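Local coordinates for protein nicotinate phosphoribosyltransferase (Vibrio cholerae, PDB 4HL7) that probably catalyses the ATP-dependent synthesis of nicotinate D-ribonucleotide from nicotinate and 5-phospho-D-ribose 1-diphosphate, a step in the biosynthesis of NAD, at residues 301-306 with 340-345. Numbering follows the deposited sequence.
Sequences WGDKMI and AGRVKI
Asp303 and Arg342 illustrate how a partly exposed salt bridge can be built on an apolar footing. The guanidinium comes end-on to the carboxylate and spends both terminal nitrogens on a single oxygen: Arg342 NH2 lies 2.9 Å from Asp303 OD1, and Arg342 NH1 stands 3.0 Å from the same Asp303 OD1. Neither bond is straight, since one acceptor sits in the fork between two N-H groups, near the guanidinium plane. The flat groups are not coplanar but turned 46° apart; NH1 meets OD1 nearly along its C-O axis, whereas NH2 approaches from above the carboxylate plane. The other oxygen, OD2, is hydrogen-bonded to the hydroxyl of Tyr338 in helix 329-339, so the carboxylate is held at both oxygens and its rotation is probably restricted. NH1 also makes a weak bond to the carbonyl of Tyr338.

Ile306, one turn further along the helix, supplies the footing. Its extended branch (chi2 167°) reaches across the arginine at about a right angle and sets Ile306 CD1 over one face of the guanidinium, off toward the rim, 3.7 Å from Arg342 NH2. The bend in the arginine at chi3 (70°) folds the chain around this methyl, Ile306 CD1, which also lies 3.9 Å from Arg342 CB. On the strand side Ile306 CD1 meets Val343 CG1 at 4.1 Å, and Phe321 of strand 320-323 touches both side chains.

The ion pair and its apolar backing thus join helix 298-311 to the loop leading from helix 329-339 into strand 344-349. Helix 298-311 follows strand 290-293 and helix 329-339 follows strand 320-323, the alternation of strands and helices round a parallel sheet found in the TIM-barrel-like domain of the NAPRTase family.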
loop_
_atom_site.group_PDB
_atom_site.type_symbol
_atom_site.label_atom_id
_atom_site.label_comp_id
_atom_site.label_asym_id
_atom_site.label_seq_id
_atom_site.Cartn_x
_atom_site.Cartn_y
_atom_site.Cartn_z
ATOM N N TRP A 301 4.537 17.184 9.546
ATOM C CA TRP A 301 3.585 16.956 8.431
ATOM C C TRP A 301 2.185 17.354 8.850
ATOM O O TRP A 301 1.485 18.117 8.139
ATOM C CB TRP A 301 3.597 15.473 8.051
ATOM C CG TRP A 301 2.567 15.094 6.984
ATOM C CD1 TRP A 301 2.691 15.164 5.559
ATOM C CD2 TRP A 301 1.280 14.566 7.245
ATOM N NE1 TRP A 301 1.502 14.729 4.973
ATOM C CE2 TRP A 301 0.638 14.317 5.949
ATOM C CE3 TRP A 301 0.595 14.224 8.421
ATOM C CZ2 TRP A 301 -0.633 13.810 5.861
ATOM C CZ3 TRP A 301 -0.690 13.709 8.322
ATOM C CH2 TRP A 301 -1.304 13.526 7.056
ATOM N N GLY A 302 1.742 16.813 9.977
ATOM C CA GLY A 302 0.336 17.011 10.376
ATOM C C GLY A 302 0.156 18.485 10.707
ATOM O O GLY A 302 -0.896 19.077 10.397
ATOM N N ASP A 303 1.181 19.105 11.341
ATOM C CA ASP A 303 1.038 20.540 11.713
ATOM C C ASP A 303 0.915 21.364 10.437
ATOM O O ASP A 303 0.129 22.331 10.365
ATOM C CB ASP A 303 2.238 21.040 12.552
ATOM C CG ASP A 303 2.153 20.616 13.987
ATOM O OD1 ASP A 303 1.056 20.279 14.461
ATOM O OD2 ASP A 303 3.213 20.612 14.657
ATOM N N LYS A 304 1.715 21.010 9.421
ATOM C CA LYS A 304 1.681 21.741 8.144
ATOM C C LYS A 304 0.322 21.593 7.443
ATOM O O LYS A 304 -0.199 22.533 6.870
ATOM C CB LYS A 304 2.784 21.246 7.188
ATOM C CG LYS A 304 4.138 21.837 7.492
ATOM C CD LYS A 304 5.153 21.410 6.444
ATOM C CE LYS A 304 6.523 21.867 6.906
ATOM N NZ LYS A 304 7.505 21.783 5.810
HETATM N N MSE A 305 -0.214 20.386 7.466
HETATM C CA MSE A 305 -1.530 20.112 6.834
HETATM C C MSE A 305 -2.622 20.875 7.558
HETATM O O MSE A 305 -3.484 21.437 6.941
HETATM C CB MSE A 305 -1.845 18.622 6.888
HETATM C CG MSE A 305 -0.960 17.813 5.940
HETATM SE SE MSE A 305 -1.274 18.292 4.032
HETATM C CE MSE A 305 -3.202 18.755 4.072
ATOM N N ILE A 306 -2.605 20.834 8.885
ATOM C CA ILE A 306 -3.566 21.625 9.688
ATOM C C ILE A 306 -3.473 23.101 9.316
ATOM O O ILE A 306 -4.516 23.723 9.066
ATOM C CB ILE A 306 -3.388 21.394 11.198
ATOM C CG1 ILE A 306 -3.949 19.997 11.565
ATOM C CG2 ILE A 306 -4.104 22.476 12.025
ATOM C CD1 ILE A 306 -3.552 19.519 12.945
ATOM N N ALA A 340 -4.848 15.217 19.287
ATOM C CA ALA A 340 -6.143 15.176 19.978
ATOM C C ALA A 340 -6.809 16.546 19.884
ATOM O O ALA A 340 -6.158 17.582 20.084
ATOM C CB ALA A 340 -5.967 14.743 21.450
ATOM N N GLY A 341 -8.073 16.543 19.476
ATOM C CA GLY A 341 -8.865 17.779 19.361
ATOM C C GLY A 341 -8.607 18.631 18.125
ATOM O O GLY A 341 -9.296 19.608 17.903
ATOM N N ARG A 342 -7.628 18.260 17.290
ATOM C CA ARG A 342 -7.216 19.124 16.235
ATOM C C ARG A 342 -7.609 18.594 14.827
ATOM O O ARG A 342 -7.663 19.370 13.896
ATOM C CB ARG A 342 -5.687 19.350 16.262
ATOM C CG ARG A 342 -5.163 19.890 17.621
ATOM C CD ARG A 342 -3.644 19.742 17.603
ATOM N NE ARG A 342 -3.092 20.686 16.659
ATOM C CZ ARG A 342 -1.849 20.606 16.152
ATOM N NH1 ARG A 342 -1.030 19.669 16.540
ATOM N NH2 ARG A 342 -1.418 21.511 15.284
ATOM N N VAL A 343 -7.833 17.292 14.695
ATOM C CA VAL A 343 -8.010 16.693 13.366
ATOM C C VAL A 343 -8.437 15.275 13.615
ATOM O O VAL A 343 -8.194 14.760 14.706
ATOM C CB VAL A 343 -6.690 16.752 12.532
ATOM C CG1 VAL A 343 -5.524 15.950 13.203
ATOM C CG2 VAL A 343 -6.947 16.298 11.081
ATOM N N LYS A 344 -9.152 14.641 12.673
ATOM C CA LYS A 344 -9.506 13.234 12.885
ATOM C C LYS A 344 -8.314 12.407 12.439
ATOM O O LYS A 344 -7.621 12.807 11.534
ATOM C CB LYS A 344 -10.710 12.846 12.035
ATOM C CG LYS A 344 -12.022 13.463 12.476
ATOM C CD LYS A 344 -13.201 13.012 11.579
ATOM C CE LYS A 344 -12.930 13.378 10.106
ATOM N NZ LYS A 344 -14.119 13.132 9.195
ATOM N N ILE A 345 -8.077 11.261 13.108
ATOM C CA ILE A 345 -6.951 10.457 12.743
ATOM C C ILE A 345 -7.259 8.953 12.732
ATOM O O ILE A 345 -8.177 8.452 13.415
ATOM C CB ILE A 345 -5.749 10.697 13.700
ATOM C CG1 ILE A 345 -6.057 10.102 15.097
ATOM C CG2 ILE A 345 -5.397 12.154 13.737
ATOM C CD1 ILE A 345 -4.950 10.404 16.135
#